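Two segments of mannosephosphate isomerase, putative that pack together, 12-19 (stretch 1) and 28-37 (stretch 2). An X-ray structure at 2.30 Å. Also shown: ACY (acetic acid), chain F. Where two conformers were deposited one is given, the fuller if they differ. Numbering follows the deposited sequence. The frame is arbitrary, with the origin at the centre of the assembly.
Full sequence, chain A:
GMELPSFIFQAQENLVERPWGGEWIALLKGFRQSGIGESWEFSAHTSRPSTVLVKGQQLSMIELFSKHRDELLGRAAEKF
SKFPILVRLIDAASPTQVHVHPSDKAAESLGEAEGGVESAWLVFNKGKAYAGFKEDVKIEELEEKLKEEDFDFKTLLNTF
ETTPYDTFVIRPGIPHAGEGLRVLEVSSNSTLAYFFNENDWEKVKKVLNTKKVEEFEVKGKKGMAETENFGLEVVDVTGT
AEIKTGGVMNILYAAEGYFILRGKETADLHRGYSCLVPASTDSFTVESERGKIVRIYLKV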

ATOM      1  N   GLN A  12       2.745  -7.686  16.791  0.50 32.88           N
ATOM      2  CA  GLN A  12       4.158  -7.338  16.621  0.50 32.43           C
ATOM      3  C   GLN A  12       4.342  -6.609  15.295  0.50 32.29           C
ATOM      4  O   GLN A  12       3.553  -6.795  14.366  0.50 32.17           O
ATOM      5  N   GLU A  13       5.380  -5.778  15.218  1.00 32.23           N
ATOM      6  CA  GLU A  13       5.724  -5.052  13.991  1.00 32.00           C
ATOM      7  C   GLU A  13       6.203  -6.046  12.906  1.00 30.14           C
ATOM      8  O   GLU A  13       6.791  -7.072  13.211  1.00 30.15           O
ATOM      9  N   ASN A  14       5.902  -5.734  11.656  1.00 28.44           N
ATOM     10  CA  ASN A  14       6.260  -6.555  10.516  1.00 27.01           C
ATOM     11  C   ASN A  14       7.100  -5.695   9.562  1.00 26.10           C
ATOM     12  O   ASN A  14       6.596  -5.155   8.576  1.00 25.92           O
ATOM     13  N   LEU A  15       8.386  -5.576   9.878  1.00 25.18           N
ATOM     14  CA  LEU A  15       9.296  -4.650   9.195  1.00 24.92           C
ATOM     15  C   LEU A  15      10.211  -5.361   8.213  1.00 24.68           C
ATOM     16  O   LEU A  15      10.497  -6.544   8.377  1.00 24.54           O
ATOM     17  N   VAL A  16      10.655  -4.622   7.195  1.00 24.39           N
ATOM     18  CA  VAL A  16      11.556  -5.137   6.162  1.00 23.98           C
ATOM     19  C   VAL A  16      12.743  -4.195   6.030  1.00 24.14           C
ATOM     20  O   VAL A  16      12.571  -3.004   5.758  1.00 23.94           O
ATOM     21  N   GLU A  17      13.940  -4.745   6.232  1.00 24.18           N
ATOM     22  CA  GLU A  17      15.199  -4.025   6.038  1.00 25.23           C
ATOM     23  C   GLU A  17      15.471  -3.822   4.556  1.00 25.59           C
ATOM     24  O   GLU A  17      15.333  -4.753   3.759  1.00 26.51           O
ATOM     25  N   ARG A  18      15.839  -2.602   4.185  1.00 25.91           N
ATOM     26  CA  ARG A  18      16.154  -2.271   2.797  1.00 26.47           C
ATOM     27  C   ARG A  18      17.342  -1.330   2.786  1.00 27.06           C
ATOM     28  O   ARG A  18      17.437  -0.461   3.660  1.00 27.73           O
ATOM     29  N   PRO A  19      18.241  -1.486   1.797  1.00 27.36           N
ATOM     30  CA  PRO A  19      19.404  -0.599   1.746  1.00 27.86           C
ATOM     31  C   PRO A  19      18.987   0.848   1.463  1.00 27.89           C
ATOM     32  O   PRO A  19      19.669   1.779   1.888  1.00 28.54           O
ATOM     33  N   LEU A  28       8.296   5.958  13.518  1.00 28.13           N
ATOM     34  CA  LEU A  28       6.850   5.731  13.640  1.00 27.99           C
ATOM     35  C   LEU A  28       6.549   4.660  14.674  1.00 28.01           C
ATOM     36  O   LEU A  28       5.618   4.812  15.452  1.00 28.94           O
ATOM     37  N   LYS A  29       7.343   3.590  14.676  1.00 27.60           N
ATOM     38  CA  LYS A  29       7.127   2.448  15.558  1.00 27.22           C
ATOM     39  C   LYS A  29       7.869   2.571  16.893  1.00 27.50           C
ATOM     40  O   LYS A  29       8.017   1.575  17.609  1.00 28.19           O
ATOM     41  N   GLY A  30       8.352   3.774  17.212  1.00 27.28           N
ATOM     42  CA  GLY A  30       8.880   4.078  18.544  1.00 25.74           C
ATOM     43  C   GLY A  30      10.331   3.734  18.829  1.00 25.82           C
ATOM     44  O   GLY A  30      10.717   3.655  19.995  1.00 26.14           O
ATOM     45  N   PHE A  31      11.156   3.534  17.799  1.00 25.02           N
ATOM     46  CA  PHE A  31      12.585   3.291  18.042  1.00 24.70           C
ATOM     47  C   PHE A  31      13.495   3.950  17.005  1.00 25.29           C
ATOM     48  O   PHE A  31      13.024   4.481  16.017  1.00 25.72           O
ATOM     49  N   ARG A  32      14.799   3.948  17.258  1.00 26.74           N
ATOM     50  CA  ARG A  32      15.773   4.543  16.341  1.00 27.49           C
ATOM     51  C   ARG A  32      16.496   3.441  15.594  1.00 26.54           C
ATOM     52  O   ARG A  32      17.192   2.640  16.206  1.00 26.89           O
ATOM     53  N   GLN A  33      16.324   3.408  14.278  1.00 25.74           N
ATOM     54  CA  GLN A  33      16.997   2.434  13.424  1.00 24.73           C
ATOM     55  C   GLN A  33      16.948   2.911  11.983  1.00 24.46           C
ATOM     56  O   GLN A  33      15.861   3.169  11.446  1.00 24.55           O
ATOM     57  N   SER A  34      18.113   3.021  11.353  1.00 23.48           N
ATOM     58  CA  SER A  34      18.157   3.240   9.900  1.00 23.63           C
ATOM     59  C   SER A  34      18.056   1.906   9.134  1.00 23.75           C
ATOM     60  O   SER A  34      18.255   0.833   9.709  1.00 24.17           O
ATOM     61  N   GLY A  35      17.745   1.989   7.843  1.00 23.89           N
ATOM     62  CA  GLY A  35      17.711   0.825   6.967  1.00 23.61           C
ATOM     63  C   GLY A  35      16.418   0.032   6.961  1.00 23.96           C
ATOM     64  O   GLY A  35      16.397  -1.111   6.499  1.00 24.39           O
ATOM     65  N   ILE A  36      15.332   0.616   7.462  1.00 23.69           N
ATOM     66  CA  ILE A  36      14.039  -0.048   7.375  1.00 23.96           C
ATOM     67  C   ILE A  36      13.292   0.575   6.206  1.00 24.30           C
ATOM     68  O   ILE A  36      12.937   1.768   6.254  1.00 24.25           O
ATOM     69  N   GLY A  37      13.049  -0.220   5.163  1.00 23.74           N
ATOM     70  CA  GLY A  37      12.343   0.288   3.995  1.00 23.64           C
ATOM     71  C   GLY A  37      10.821   0.165   4.031  1.00 24.30           C
ATOM     72  O   GLY A  37      10.125   0.944   3.366  1.00 23.57           O
TER

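Packing of residues 12-19 against residues 28-37, followed along the first stretch; together the two bury 448 Å² of surface. Gln12 (p, t) is exposed and too far from the second stretch to touch it. Glu13 makes the first contact. Its CA-to-CB bond points toward the partner, and chi1 in p with an off-rotamer chi2 of -144° brings Glu13 OE1 to 4.0 Å from Phe31 CE2 and 4.1 Å from Lys29 CB, so the carboxylate meets carbon atoms here and forms no salt bridge with the lysine. The Lys29 side chain (m, m, t, t) runs on to a bound acetic acid, probably from the crystallisation liquor: Lys29 NZ donates a hydrogen bond to ACY OXT at 2.8 Å, while Glu13 CB lies 3.2 Å from ACY O. Asn14 (t) points away and takes no part.

Leu15, at the start of the short strand 15-17, points toward the second stretch and is the residue of its stretch most covered by it. In its m, t rotamer it spreads over three partners: Leu15 CD1 meets the ring edge 3.6 Å from Phe31 CZ, Leu15 CB lies 4.1 Å from Ile36 CG2, and Leu15 CD2 is 4.4 Å from Lys29 CG. The CA-to-CB bond of Phe31 (p, chi2 111°) points toward the first stretch, whereas the CA-to-CB bond of Ile36 (m, m) points away, and its branches still reach back to the first stretch.

From Val16 onward the backbone does more of the work. The Val16 side chain (t) lies sideways and stays out of contact, but Val16 O accepts a hydrogen bond from Gly37 N at 2.9 Å. Glu17 pairs with Ile36 as an antiparallel, non-hydrogen-bonded bridge whose side chains diverge; even so, Glu17 (m, t) rests its CG 4.1 Å from Ile36 CD1 before the carboxylate leads away. Glu17 CA also makes a CA-H...O contact with Gly35 O at 3.2 Å.

Arg18 N donates to that same carbonyl, with 2.8 Å between Arg18 N and Gly35 O, closing the second backbone hydrogen bond. The Arg18 side chain (m, m, t) starts sideways, and Arg18 CG packs 3.7 Å from Gly37 CA. Glycine leaves the room for this: an ideal CB on Gly37 would stand 2.3 Å from Arg18 CG, a clash. The guanidinium end then leads away, with Arg18 NE and NH2 hydrogen-bonded just outside the two stretches. Pro19, with a C-gamma endo pucker, points away and makes no contact.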

ATOM      1  CB  GLN A  12       5.072  -8.588  16.696  0.50 32.32           C
ATOM      2  CG  GLN A  12       4.654  -9.782  15.829  0.50 31.80           C
ATOM      3  CD  GLN A  12       5.697 -10.911  15.770  0.50 32.47           C
ATOM      4  OE1 GLN A  12       6.212 -11.364  16.794  0.50 32.35           O
ATOM      5  NE2 GLN A  12       5.997 -11.371  14.560  0.50 31.14           N
ATOM      6  CB  GLU A  13       6.795  -3.987  14.307  1.00 32.71           C
ATOM      7  CG  GLU A  13       8.101  -4.575  14.925  1.00 35.62           C
ATOM      8  CD  GLU A  13       8.769  -3.668  15.992  1.00 40.52           C
ATOM      9  OE1 GLU A  13       8.213  -2.585  16.322  1.00 43.76           O
ATOM     10  OE2 GLU A  13       9.848  -4.046  16.510  1.00 38.78           O
ATOM     11  CB  ASN A  14       4.984  -7.104   9.854  1.00 26.52           C
ATOM     12  CG  ASN A  14       5.262  -8.222   8.847  1.00 27.41           C
ATOM     13  OD1 ASN A  14       6.410  -8.619   8.642  1.00 29.56           O
ATOM     14  ND2 ASN A  14       4.205  -8.717   8.200  1.00 24.38           N
ATOM     15  CB  LEU A  15      10.138  -3.862  10.211  1.00 24.34           C
ATOM     16  CG  LEU A  15       9.344  -3.186  11.344  1.00 25.53           C
ATOM     17  CD1 LEU A  15      10.289  -2.437  12.315  1.00 22.10           C
ATOM     18  CD2 LEU A  15       8.235  -2.254  10.780  1.00 23.15           C
ATOM     19  CB  VAL A  16      10.844  -5.285   4.769  1.00 24.40           C
ATOM     20  CG1 VAL A  16      11.743  -5.989   3.759  1.00 23.19           C
ATOM     21  CG2 VAL A  16       9.513  -6.048   4.913  1.00 24.15           C
ATOM     22  CB  GLU A  17      16.371  -4.775   6.714  1.00 24.69           C
ATOM     23  CG  GLU A  17      16.192  -4.886   8.250  1.00 24.60           C
ATOM     24  CD  GLU A  17      17.205  -5.780   8.943  1.00 25.20           C
ATOM     25  OE1 GLU A  17      18.311  -5.977   8.412  1.00 25.47           O
ATOM     26  OE2 GLU A  17      16.902  -6.287  10.048  1.00 27.87           O
ATOM     27  CB  ARG A  18      14.981  -1.587   2.097  1.00 25.77           C
ATOM     28  CG  ARG A  18      13.751  -2.428   1.947  1.00 26.05           C
ATOM     29  CD  ARG A  18      13.959  -3.584   0.957  1.00 26.65           C
ATOM     30  NE  ARG A  18      12.664  -4.186   0.658  1.00 28.86           N
ATOM     31  CZ  ARG A  18      12.474  -5.454   0.306  1.00 29.73           C
ATOM     32  NH1 ARG A  18      13.509  -6.277   0.197  1.00 30.12           N
ATOM     33  NH2 ARG A  18      11.243  -5.893   0.070  1.00 29.21           N
ATOM     34  CB  PRO A  19      20.264  -1.185   0.602  1.00 27.57           C
ATOM     35  CG  PRO A  19      19.299  -1.949  -0.268  1.00 28.34           C
ATOM     36  CD  PRO A  19      18.232  -2.472   0.691  1.00 27.89           C
ATOM     37  CB  LEU A  28       6.223   5.310  12.308  1.00 27.49           C
ATOM     38  CG  LEU A  28       6.037   6.386  11.237  1.00 27.75           C
ATOM     39  CD1 LEU A  28       5.476   5.759   9.982  1.00 26.06           C
ATOM     40  CD2 LEU A  28       5.160   7.522  11.753  1.00 27.01           C
ATOM     41  CB  LYS A  29       7.511   1.134  14.859  1.00 26.65           C
ATOM     42  CG  LYS A  29       6.909   0.946  13.465  1.00 25.69           C
ATOM     43  CD  LYS A  29       5.394   0.872  13.506  1.00 24.14           C
ATOM     44  CE  LYS A  29       4.814   0.577  12.130  1.00 25.07           C
ATOM     45  NZ  LYS A  29       3.330   0.408  12.256  1.00 26.00           N
ATOM     46  CB  PHE A  31      12.895   1.786  18.256  1.00 23.74           C
ATOM     47  CG  PHE A  31      12.704   0.907  17.016  1.00 22.97           C
ATOM     48  CD1 PHE A  31      13.806   0.341  16.372  1.00 21.94           C
ATOM     49  CD2 PHE A  31      11.431   0.618  16.527  1.00 20.45           C
ATOM     50  CE1 PHE A  31      13.649  -0.490  15.232  1.00 22.40           C
ATOM     51  CE2 PHE A  31      11.259  -0.206  15.392  1.00 22.60           C
ATOM     52  CZ  PHE A  31      12.375  -0.761  14.748  1.00 20.81           C
ATOM     53  CB  ARG A  32      16.802   5.370  17.108  1.00 28.26           C
ATOM     54  CG  ARG A  32      16.290   6.673  17.622  1.00 33.29           C
ATOM     55  CD  ARG A  32      17.397   7.456  18.342  1.00 41.34           C
ATOM     56  NE  ARG A  32      18.439   7.940  17.432  1.00 46.04           N
ATOM     57  CZ  ARG A  32      19.740   7.669  17.557  1.00 49.04           C
ATOM     58  NH1 ARG A  32      20.183   6.906  18.558  1.00 50.07           N
ATOM     59  NH2 ARG A  32      20.607   8.166  16.682  1.00 49.68           N
ATOM     60  CB  GLN A  33      16.316   1.062  13.514  1.00 24.60           C
ATOM     61  CG  GLN A  33      17.067  -0.059  12.776  1.00 23.19           C
ATOM     62  CD  GLN A  33      18.500  -0.170  13.227  1.00 22.73           C
ATOM     63  OE1 GLN A  33      18.772  -0.385  14.408  1.00 23.86           O
ATOM     64  NE2 GLN A  33      19.432  -0.005  12.295  1.00 21.71           N
ATOM     65  CB  SER A  34      19.426   3.996   9.496  1.00 22.56           C
ATOM     66  OG  SER A  34      20.565   3.315   9.969  1.00 22.90           O
ATOM     67  CB  ILE A  36      13.176   0.124   8.660  1.00 24.10           C
ATOM     68  CG1 ILE A  36      13.943  -0.280   9.943  1.00 24.66           C
ATOM     69  CG2 ILE A  36      11.818  -0.589   8.502  1.00 22.89           C
ATOM     70  CD1 ILE A  36      14.219  -1.756  10.127  1.00 22.97           C
TER
HETATM   71  C   ACY F 503       3.274  -2.458  14.562  1.00 49.78           C
HETATM   72  O   ACY F 503       4.228  -2.353  15.379  1.00 50.29           O
HETATM   73  OXT ACY F 503       3.339  -2.141  13.359  1.00 48.77           O
HETATM   74  CH3 ACY F 503       1.971  -3.001  15.067  1.00 49.97           C